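Local coordinates for RNA pseudouridylate synthase domain-containing protein 1 (Homo sapiens, PDB 5VBB) that probably isomerises uridine to pseudouridine in RNA, as an RluA-type pseudouridine synthase, at residues R16-V21 / A73-L78; V21-D26 / H64-S69; S69-L74 / M207-Y212. All coordinates share one frame; numbering follows the deposited sequence.

Contact 1. Residues R16-V21 / A73-L78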
loop_
_atom_site.group_PDB
_atom_site.type_symbol
_atom_site.label_atom_id
_atom_site.label_comp_id
_atom_site.label_asym_id
_atom_site.label_seq_id
_atom_site.Cartn_x
_atom_site.Cartn_y
_atom_site.Cartn_z
ATOM N N ARG A 16 -16.950 -2.868 -17.890
ATOM C CA ARG A 16 -16.689 -3.534 -19.164
ATOM C C ARG A 16 -15.188 -3.580 -19.460
ATOM O O ARG A 16 -14.702 -4.555 -20.018
ATOM C CB ARG A 16 -17.385 -2.760 -20.306
ATOM C CG ARG A 16 -18.924 -2.792 -20.231
ATOM C CD ARG A 16 -19.591 -1.598 -20.942
ATOM N NE ARG A 16 -19.389 -1.612 -22.394
ATOM C CZ ARG A 16 -19.967 -2.469 -23.234
ATOM N NH1 ARG A 16 -20.820 -3.385 -22.784
ATOM N NH2 ARG A 16 -19.701 -2.415 -24.534
ATOM N N ASP A 17 -14.462 -2.532 -19.053
ATOM C CA ASP A 17 -13.056 -2.317 -19.371
ATOM C C ASP A 17 -12.069 -2.584 -18.252
ATOM O O ASP A 17 -10.899 -2.809 -18.553
ATOM C CB ASP A 17 -12.874 -0.852 -19.795
ATOM C CG ASP A 17 -13.426 -0.534 -21.168
ATOM O OD1 ASP A 17 -13.291 -1.381 -22.068
ATOM O OD2 ASP A 17 -13.955 0.575 -21.348
ATOM N N PHE A 18 -12.484 -2.459 -16.988
ATOM C CA PHE A 18 -11.578 -2.619 -15.872
ATOM C C PHE A 18 -12.141 -3.491 -14.798
ATOM O O PHE A 18 -13.341 -3.541 -14.576
ATOM C CB PHE A 18 -11.235 -1.250 -15.257
ATOM C CG PHE A 18 -10.461 -0.368 -16.193
ATOM C CD1 PHE A 18 -9.113 -0.577 -16.408
ATOM C CD2 PHE A 18 -11.096 0.643 -16.899
ATOM C CE1 PHE A 18 -8.384 0.280 -17.219
ATOM C CE2 PHE A 18 -10.386 1.456 -17.761
ATOM C CZ PHE A 18 -9.025 1.285 -17.901
ATOM N N LEU A 19 -11.233 -4.087 -14.056
ATOM C CA LEU A 19 -11.516 -4.910 -12.909
ATOM C C LEU A 19 -10.514 -4.472 -11.836
ATOM O O LEU A 19 -9.340 -4.350 -12.147
ATOM C CB LEU A 19 -11.302 -6.373 -13.311
ATOM C CG LEU A 19 -11.303 -7.428 -12.263
ATOM C CD1 LEU A 19 -12.563 -7.380 -11.452
ATOM C CD2 LEU A 19 -11.181 -8.784 -12.903
ATOM N N VAL A 20 -10.971 -4.218 -10.617
ATOM C CA VAL A 20 -10.094 -3.877 -9.478
ATOM C C VAL A 20 -10.306 -4.945 -8.435
ATOM O O VAL A 20 -11.424 -5.136 -7.954
ATOM C CB VAL A 20 -10.274 -2.468 -8.864
ATOM C CG1 VAL A 20 -9.207 -2.173 -7.804
ATOM C CG2 VAL A 20 -10.274 -1.399 -9.925
ATOM N N VAL A 21 -9.220 -5.610 -8.053
ATOM C CA VAL A 21 -9.280 -6.638 -7.028
ATOM C C VAL A 21 -8.779 -6.048 -5.734
ATOM O O VAL A 21 -8.046 -5.054 -5.742
ATOM C CB VAL A 21 -8.500 -7.940 -7.408
ATOM C CG1 VAL A 21 -9.011 -8.527 -8.722
ATOM C CG2 VAL A 21 -7.002 -7.692 -7.502
ATOM N N ALA A 73 -5.963 -2.638 -3.453
ATOM C CA ALA A 73 -6.440 -2.206 -4.775
ATOM C C ALA A 73 -5.427 -2.421 -5.896
ATOM O O ALA A 73 -4.346 -1.858 -5.886
ATOM C CB ALA A 73 -6.838 -0.747 -4.740
ATOM N N LEU A 74 -5.791 -3.270 -6.836
ATOM C CA LEU A 74 -4.982 -3.583 -7.990
ATOM C C LEU A 74 -5.892 -3.621 -9.215
ATOM O O LEU A 74 -6.812 -4.433 -9.279
ATOM C CB LEU A 74 -4.292 -4.905 -7.755
ATOM C CG LEU A 74 -3.283 -5.368 -8.798
ATOM C CD1 LEU A 74 -2.254 -4.333 -9.086
ATOM C CD2 LEU A 74 -2.595 -6.589 -8.306
ATOM N N CYS A 75 -5.667 -2.687 -10.131
ATOM C CA CYS A 75 -6.453 -2.508 -11.332
ATOM C C CYS A 75 -5.930 -3.353 -12.524
ATOM O O CYS A 75 -4.759 -3.284 -12.861
ATOM C CB CYS A 75 -6.511 -1.040 -11.694
ATOM S SG CYS A 75 -7.533 -0.701 -13.135
ATOM N N VAL A 76 -6.833 -4.104 -13.171
ATOM C CA VAL A 76 -6.564 -4.996 -14.304
ATOM C C VAL A 76 -7.380 -4.459 -15.473
ATOM O O VAL A 76 -8.581 -4.240 -15.308
ATOM C CB VAL A 76 -7.011 -6.442 -13.947
ATOM C CG1 VAL A 76 -6.715 -7.405 -15.073
ATOM C CG2 VAL A 76 -6.397 -6.910 -12.616
ATOM N N ALA A 77 -6.752 -4.236 -16.631
ATOM C CA ALA A 77 -7.460 -3.757 -17.824
ATOM C C ALA A 77 -7.873 -4.999 -18.609
ATOM O O ALA A 77 -7.091 -5.938 -18.691
ATOM C CB ALA A 77 -6.565 -2.852 -18.673
ATOM N N LEU A 78 -9.117 -5.020 -19.137
ATOM C CA LEU A 78 -9.696 -6.184 -19.820
ATOM C C LEU A 78 -9.603 -6.080 -21.355
ATOM O O LEU A 78 -10.082 -6.978 -22.051
ATOM C CB LEU A 78 -11.165 -6.371 -19.369
ATOM C CG LEU A 78 -11.352 -6.358 -17.841
ATOM C CD1 LEU A 78 -12.810 -6.406 -17.446
ATOM C CD2 LEU A 78 -10.594 -7.512 -17.188
#
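The ring of Phe18 meets the strand beside it at an edge, where Val76 O lies near the ring plane, while Cys75 and Ala77 approach it obliquely. Phe18 CD1 is 3.6 Å from Cys75 SG, a sulfur-aromatic contact with the sulfur 55° off the ring normal, and Phe18 CE1 lies 3.9 Å from Ala77 CB. The small Ala77 gives the ring room, and Ala82 of helix 80-91 and Val222 also pack on Phe18. Cys75 SG stands anti to the backbone N (chi1 -177°), which brings it to CD1. The two strands are antiparallel neighbours inside the four-stranded sheet 10-14, 18-23, 73-77, 61-62. Leu19 and Val76 form a hydrogen-bonded pair, with Val76 N 2.7 Å from Leu19 O, and so do Val21 and Leu74. On the face away from Phe18, the branched Val21 sets CG2 3.9 Å from Leu74 CB, the two side chains lying side by side. Where strand 73-77 ends, Leu78 N bonds to Asp17 O, and Asp17 OD1 is hydrogen-bonded to Asn79 ND2. The Leu78 side chain leans over 16-21, CD1 3.7 Å from Arg16 O and CD2 4.1 Å from Leu19 CB. An alanine in place of Leu78 would probably open a gap beside Leu19 CB and leave Arg16 O without the cover of CD1.

Contact 2. Residues V21-D26 / H64-S69. With SO4 (sulfate ion), chain B.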
loop_
_atom_site.group_PDB
_atom_site.type_symbol
_atom_site.label_atom_id
_atom_site.label_comp_id
_atom_site.label_asym_id
_atom_site.label_seq_id
_atom_site.Cartn_x
_atom_site.Cartn_y
_atom_site.Cartn_z
ATOM N N VAL A 21 -9.220 -5.610 -8.053
ATOM C CA VAL A 21 -9.280 -6.638 -7.028
ATOM C C VAL A 21 -8.779 -6.048 -5.734
ATOM O O VAL A 21 -8.046 -5.054 -5.742
ATOM C CB VAL A 21 -8.500 -7.940 -7.408
ATOM C CG1 VAL A 21 -9.011 -8.527 -8.722
ATOM C CG2 VAL A 21 -7.002 -7.692 -7.502
ATOM N N ASN A 22 -9.149 -6.674 -4.625
ATOM C CA ASN A 22 -8.625 -6.367 -3.308
ATOM C C ASN A 22 -7.630 -7.526 -3.083
ATOM O O ASN A 22 -8.010 -8.619 -2.681
ATOM C CB ASN A 22 -9.747 -6.320 -2.271
ATOM C CG ASN A 22 -9.272 -6.031 -0.880
ATOM O OD1 ASN A 22 -8.095 -5.782 -0.658
ATOM N ND2 ASN A 22 -10.177 -6.039 0.077
ATOM N N LYS A 23 -6.402 -7.337 -3.547
ATOM C CA LYS A 23 -5.400 -8.398 -3.562
ATOM C C LYS A 23 -5.118 -8.878 -2.151
ATOM O O LYS A 23 -5.049 -8.089 -1.231
ATOM C CB LYS A 23 -4.078 -7.928 -4.228
ATOM C CG LYS A 23 -3.052 -9.052 -4.433
ATOM C CD LYS A 23 -1.723 -8.536 -4.989
ATOM C CE LYS A 23 -0.727 -7.988 -4.005
ATOM N NZ LYS A 23 -0.187 -8.967 -3.046
ATOM N N HIS A 24 -4.964 -10.166 -1.992
ATOM C CA HIS A 24 -4.726 -10.745 -0.694
ATOM C C HIS A 24 -3.256 -10.515 -0.326
ATOM O O HIS A 24 -2.391 -10.406 -1.215
ATOM C CB HIS A 24 -5.052 -12.243 -0.757
ATOM C CG HIS A 24 -5.248 -12.895 0.573
ATOM N ND1 HIS A 24 -4.171 -13.265 1.364
ATOM C CD2 HIS A 24 -6.389 -13.270 1.192
ATOM C CE1 HIS A 24 -4.687 -13.857 2.428
ATOM N NE2 HIS A 24 -6.015 -13.875 2.375
ATOM N N TRP A 25 -2.984 -10.388 0.975
ATOM C CA TRP A 25 -1.608 -10.259 1.473
ATOM C C TRP A 25 -0.857 -11.583 1.137
ATOM O O TRP A 25 -1.475 -12.650 1.069
ATOM C CB TRP A 25 -1.556 -9.973 2.996
ATOM C CG TRP A 25 -2.383 -10.896 3.844
ATOM C CD1 TRP A 25 -3.716 -10.783 4.118
ATOM C CD2 TRP A 25 -1.949 -12.109 4.468
ATOM N NE1 TRP A 25 -4.142 -11.855 4.852
ATOM C CE2 TRP A 25 -3.075 -12.678 5.103
ATOM C CE3 TRP A 25 -0.710 -12.755 4.581
ATOM C CZ2 TRP A 25 -2.996 -13.858 5.850
ATOM C CZ3 TRP A 25 -0.627 -13.932 5.319
ATOM C CH2 TRP A 25 -1.761 -14.476 5.943
ATOM N N ASP A 26 0.437 -11.491 0.854
ATOM C CA ASP A 26 1.302 -12.638 0.536
ATOM C C ASP A 26 0.781 -13.421 -0.660
ATOM O O ASP A 26 0.691 -14.649 -0.630
ATOM C CB ASP A 26 1.545 -13.563 1.742
ATOM C CG ASP A 26 2.484 -13.000 2.774
ATOM O OD1 ASP A 26 2.763 -11.794 2.723
ATOM O OD2 ASP A 26 2.821 -13.732 3.738
ATOM N N HIS A 64 -0.632 -1.850 -13.070
ATOM C CA HIS A 64 0.349 -1.436 -12.077
ATOM C C HIS A 64 0.696 -2.633 -11.206
ATOM O O HIS A 64 0.150 -3.720 -11.408
ATOM C CB HIS A 64 -0.152 -0.231 -11.272
ATOM C CG HIS A 64 -1.443 -0.441 -10.542
ATOM N ND1 HIS A 64 -1.532 -0.239 -9.197
ATOM C CD2 HIS A 64 -2.645 -0.868 -10.991
ATOM C CE1 HIS A 64 -2.800 -0.448 -8.874
ATOM N NE2 HIS A 64 -3.493 -0.872 -9.913
ATOM N N GLN A 65 1.607 -2.447 -10.258
ATOM C CA GLN A 65 2.050 -3.530 -9.385
ATOM C C GLN A 65 1.686 -3.269 -7.954
ATOM O O GLN A 65 1.499 -2.137 -7.549
ATOM C CB GLN A 65 3.574 -3.692 -9.481
ATOM C CG GLN A 65 4.083 -4.036 -10.877
ATOM N N LEU A 66 1.689 -4.328 -7.168
ATOM C CA LEU A 66 1.467 -4.258 -5.730
ATOM C C LEU A 66 2.376 -5.330 -5.156
ATOM O O LEU A 66 2.383 -6.426 -5.682
ATOM C CB LEU A 66 -0.014 -4.526 -5.458
ATOM C CG LEU A 66 -0.660 -3.860 -4.288
ATOM C CD1 LEU A 66 -0.428 -2.352 -4.307
ATOM C CD2 LEU A 66 -2.129 -4.167 -4.290
ATOM N N ASP A 67 3.197 -5.006 -4.155
ATOM C CA ASP A 67 4.149 -5.966 -3.582
ATOM C C ASP A 67 3.416 -7.230 -3.073
ATOM O O ASP A 67 2.258 -7.140 -2.624
ATOM C CB ASP A 67 4.923 -5.364 -2.371
ATOM C CG ASP A 67 5.830 -4.158 -2.579
ATOM O OD1 ASP A 67 6.318 -3.978 -3.723
ATOM O OD2 ASP A 67 6.169 -3.447 -1.525
ATOM N N PHE A 68 4.123 -8.386 -3.099
ATOM C CA PHE A 68 3.683 -9.686 -2.555
ATOM C C PHE A 68 3.046 -9.548 -1.171
ATOM O O PHE A 68 1.926 -9.996 -0.973
ATOM C CB PHE A 68 4.886 -10.653 -2.438
ATOM C CG PHE A 68 4.585 -11.990 -1.796
ATOM C CD1 PHE A 68 3.927 -12.983 -2.501
ATOM C CD2 PHE A 68 4.980 -12.264 -0.495
ATOM C CE1 PHE A 68 3.644 -14.213 -1.912
ATOM C CE2 PHE A 68 4.726 -13.506 0.077
ATOM C CZ PHE A 68 4.054 -14.463 -0.625
ATOM N N SER A 69 3.752 -8.894 -0.221
ATOM C CA SER A 69 3.291 -8.777 1.159
ATOM C C SER A 69 2.210 -7.722 1.385
ATOM O O SER A 69 1.570 -7.732 2.440
ATOM C CB SER A 69 4.460 -8.501 2.093
ATOM O OG SER A 69 5.372 -9.586 2.031
HETATM S S SO4 B . 7.736 -8.341 -0.463
HETATM O O1 SO4 B . 8.701 -7.322 -0.023
HETATM O O2 SO4 B . 8.190 -8.852 -1.763
HETATM O O3 SO4 B . 7.629 -9.416 0.501
HETATM O O4 SO4 B . 6.408 -7.749 -0.574
HETATM O O HOH W 1 1.653 -9.674 4.335
#
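Asp26 sets its CA over the centre of the Phe68 ring, 3.5 Å from the ring centroid and 14° off the normal, a CH-pi contact. The carboxylate of Asp26 is turned almost parallel to the ring, the planes 13° apart, and Asp26 CG comes 3.5 Å from Phe68 CE2. Phe68 suits the place because a flat apolar face lets Asp26 CA and C pack closely, with the carboxylate beside the CE2 rim. Asp26 N also makes a weak bond to Phe68 O, its N-H...O angle far from straight. Lys23 is buried, its aliphatic chain running past Leu66 in the opposite direction, with CE 3.8 Å from Leu66 CB. Bends at the last two torsions of Lys23 then bring NZ among carbonyls: it bonds to Asp67 O at 3.1 Å and to His24 O, and beyond the two segments to Val27 O and Thr70 O. The side near Ser69 is looser and wetter. A water donates to both Asp26 OD1 and Ser69 O, and a sulfate ion, probably from the crystallisation liquor, takes Ser69 N at 2.9 Å through O4 and Ser69 OG at 2.7 Å through O3. Arg177 NH1 bonds the same sulfate and pairs with Asp67 OD2, the active-site carboxylate by similarity. Chemically, a cluster of carbonyl oxygens would probably stabilise a positive Lys23, fixing the backbone on which Asp67 is carried, while the bound anion is consistent with a site that could receive an RNA phosphate.

Contact 3. Residues S69-L74 / M207-Y212. With SO4 (sulfate ion), chain B.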
loop_
_atom_site.group_PDB
_atom_site.type_symbol
_atom_site.label_atom_id
_atom_site.label_comp_id
_atom_site.label_asym_id
_atom_site.label_seq_id
_atom_site.Cartn_x
_atom_site.Cartn_y
_atom_site.Cartn_z
ATOM N N SER A 69 3.752 -8.894 -0.221
ATOM C CA SER A 69 3.291 -8.777 1.159
ATOM C C SER A 69 2.210 -7.722 1.385
ATOM O O SER A 69 1.570 -7.732 2.440
ATOM C CB SER A 69 4.460 -8.501 2.093
ATOM O OG SER A 69 5.372 -9.586 2.031
ATOM N N THR A 70 1.924 -6.893 0.408
ATOM C CA THR A 70 0.915 -5.858 0.553
ATOM C C THR A 70 -0.418 -6.334 0.026
ATOM O O THR A 70 -0.465 -6.979 -1.008
ATOM C CB THR A 70 1.434 -4.594 -0.180
ATOM O OG1 THR A 70 2.631 -4.216 0.484
ATOM C CG2 THR A 70 0.450 -3.432 -0.170
ATOM N N SER A 71 -1.521 -5.983 0.727
ATOM C CA SER A 71 -2.863 -6.276 0.230
ATOM C C SER A 71 -3.468 -5.030 -0.440
ATOM O O SER A 71 -2.948 -3.920 -0.315
ATOM C CB SER A 71 -3.770 -6.714 1.381
ATOM O OG SER A 71 -3.780 -5.783 2.454
ATOM N N GLY A 72 -4.573 -5.200 -1.138
ATOM C CA GLY A 72 -5.310 -4.060 -1.651
ATOM C C GLY A 72 -5.535 -3.884 -3.126
ATOM O O GLY A 72 -5.364 -4.816 -3.927
ATOM N N ALA A 73 -5.963 -2.638 -3.453
ATOM C CA ALA A 73 -6.440 -2.206 -4.775
ATOM C C ALA A 73 -5.427 -2.421 -5.896
ATOM O O ALA A 73 -4.346 -1.858 -5.886
ATOM C CB ALA A 73 -6.838 -0.747 -4.740
ATOM N N LEU A 74 -5.791 -3.270 -6.836
ATOM C CA LEU A 74 -4.982 -3.583 -7.990
ATOM C C LEU A 74 -5.892 -3.621 -9.215
ATOM O O LEU A 74 -6.812 -4.433 -9.279
ATOM C CB LEU A 74 -4.292 -4.905 -7.755
ATOM C CG LEU A 74 -3.283 -5.368 -8.798
ATOM C CD1 LEU A 74 -2.254 -4.333 -9.086
ATOM C CD2 LEU A 74 -2.595 -6.589 -8.306
ATOM N N MET A 207 1.371 -5.328 7.810
ATOM C CA MET A 207 0.224 -4.416 7.914
ATOM C C MET A 207 0.321 -3.175 6.988
ATOM O O MET A 207 0.364 -2.043 7.450
ATOM C CB MET A 207 0.048 -3.967 9.374
ATOM C CG MET A 207 0.021 -5.116 10.378
ATOM S SD MET A 207 -1.295 -6.324 10.064
ATOM C CE MET A 207 -0.851 -7.599 11.263
ATOM N N LEU A 208 0.264 -3.407 5.684
ATOM C CA LEU A 208 0.243 -2.367 4.663
ATOM C C LEU A 208 -0.813 -2.798 3.683
ATOM O O LEU A 208 -0.825 -3.958 3.309
ATOM C CB LEU A 208 1.630 -2.194 3.994
ATOM C CG LEU A 208 1.739 -1.096 2.937
ATOM C CD1 LEU A 208 1.480 0.287 3.554
ATOM C CD2 LEU A 208 3.133 -1.061 2.339
ATOM N N HIS A 209 -1.737 -1.880 3.321
ATOM C CA HIS A 209 -2.887 -2.158 2.501
ATOM C C HIS A 209 -3.134 -1.004 1.537
ATOM O O HIS A 209 -3.210 0.146 1.974
ATOM C CB HIS A 209 -4.112 -2.280 3.426
ATOM C CG HIS A 209 -5.391 -2.564 2.706
ATOM N ND1 HIS A 209 -5.612 -3.784 2.077
ATOM C CD2 HIS A 209 -6.484 -1.770 2.524
ATOM C CE1 HIS A 209 -6.820 -3.697 1.538
ATOM N NE2 HIS A 209 -7.389 -2.508 1.798
ATOM N N ALA A 210 -3.255 -1.299 0.257
ATOM C CA ALA A 210 -3.546 -0.271 -0.759
ATOM C C ALA A 210 -5.035 -0.038 -0.687
ATOM O O ALA A 210 -5.827 -0.864 -1.107
ATOM C CB ALA A 210 -3.107 -0.760 -2.135
ATOM N N PHE A 211 -5.411 1.092 -0.135
ATOM C CA PHE A 211 -6.781 1.417 0.225
ATOM C C PHE A 211 -7.546 2.185 -0.827
ATOM O O PHE A 211 -8.634 1.773 -1.197
ATOM C CB PHE A 211 -6.702 2.236 1.527
ATOM C CG PHE A 211 -7.982 2.794 2.076
ATOM C CD1 PHE A 211 -8.988 1.945 2.529
ATOM C CD2 PHE A 211 -8.098 4.146 2.340
ATOM C CE1 PHE A 211 -10.089 2.453 3.224
ATOM C CE2 PHE A 211 -9.231 4.655 2.938
ATOM C CZ PHE A 211 -10.194 3.807 3.431
ATOM N N TYR A 212 -6.986 3.272 -1.331
ATOM C CA TYR A 212 -7.645 4.168 -2.252
ATOM C C TYR A 212 -6.874 4.189 -3.561
ATOM O O TYR A 212 -5.645 4.216 -3.555
ATOM C CB TYR A 212 -7.737 5.566 -1.631
ATOM C CG TYR A 212 -8.402 6.570 -2.542
ATOM C CD1 TYR A 212 -9.789 6.653 -2.630
ATOM C CD2 TYR A 212 -7.647 7.434 -3.329
ATOM C CE1 TYR A 212 -10.402 7.500 -3.556
ATOM C CE2 TYR A 212 -8.249 8.314 -4.217
ATOM C CZ TYR A 212 -9.623 8.374 -4.305
ATOM O OH TYR A 212 -10.150 9.279 -5.189
HETATM S S SO4 B . 7.736 -8.341 -0.463
HETATM O O1 SO4 B . 8.701 -7.322 -0.023
HETATM O O2 SO4 B . 8.190 -8.852 -1.763
HETATM O O3 SO4 B . 7.629 -9.416 0.501
HETATM O O4 SO4 B . 6.408 -7.749 -0.574
#
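Backbones 69-74 and 207-212 run parallel here, with Ser71 bridging His209 and Gly72 bridging Ala210, their CA atoms 4.7 and 4.3 Å apart. This short parallel pairing is a seam between two antiparallel sheets, and the chain turns a corner at Gly72: before it Ser71 pairs with strand 208-216 of the large sheet, after it the chain enters strand 73-77 of the smaller one. Ala210 holds both sides of the corner, its N donating to Ser71 O at 2.7 Å and its O accepting from Ala73 N at 2.9 Å; the bond from Ser71 N to Leu208 O is weak. Glycine fits at 72 because, at its backbone angles (phi 120°), a CB would be jammed against the preceding carbonyl and would also clash with Ala210 O. Gly72 CA also lies 3.5 Å from His209 CE1, approaching obliquely. Thr70 and Leu208 cross at a slant, Thr70 OG1 3.7 Å from Leu208 CD2, and the threonine methyl CG2 lies against Leu208 O. Ala210 is small enough to let the two backbones close up, and its CB packs on Ser71 O and Ala73 N. Ser71 turns OG between its own N and carbonyl carbon (chi1 54°), toward the histidine. The imidazole of His209 is held at both nitrogens, which would fix its rotation: NE2 is hydrogen-bonded to Thr226 OG1, ND1 to Ser71 OG. Arg205 NH2 also bonds that hydroxyl. The Ser71 OG to His209 ND1 hydrogen bond is 2.7 Å, with OG near the ring plane.

From the N terminus, the first segments of contacts 1 and 2 both include part of strand 18-23, and they share Val21. Contact 2 closes the shorter loop, from 21-26 to 64-69, and is nested inside the loop closed by contact 1, from 16-21 to 73-78. His64 NE2, in contact 2's second segment, is hydrogen-bonded to Cys75 N of contact 1, so the loop and the sheet are tied directly. Contact 3 begins at Ser69, where contact 2 ends, and spans 133 residues to reach 207-212; it shares Ala73 and Leu74 with contact 1. Thus contact 1 pairs the two inner strands of the small sheet, contact 2 fixes the loop carrying Asp67 to it, and contact 3 joins both to the large sheet.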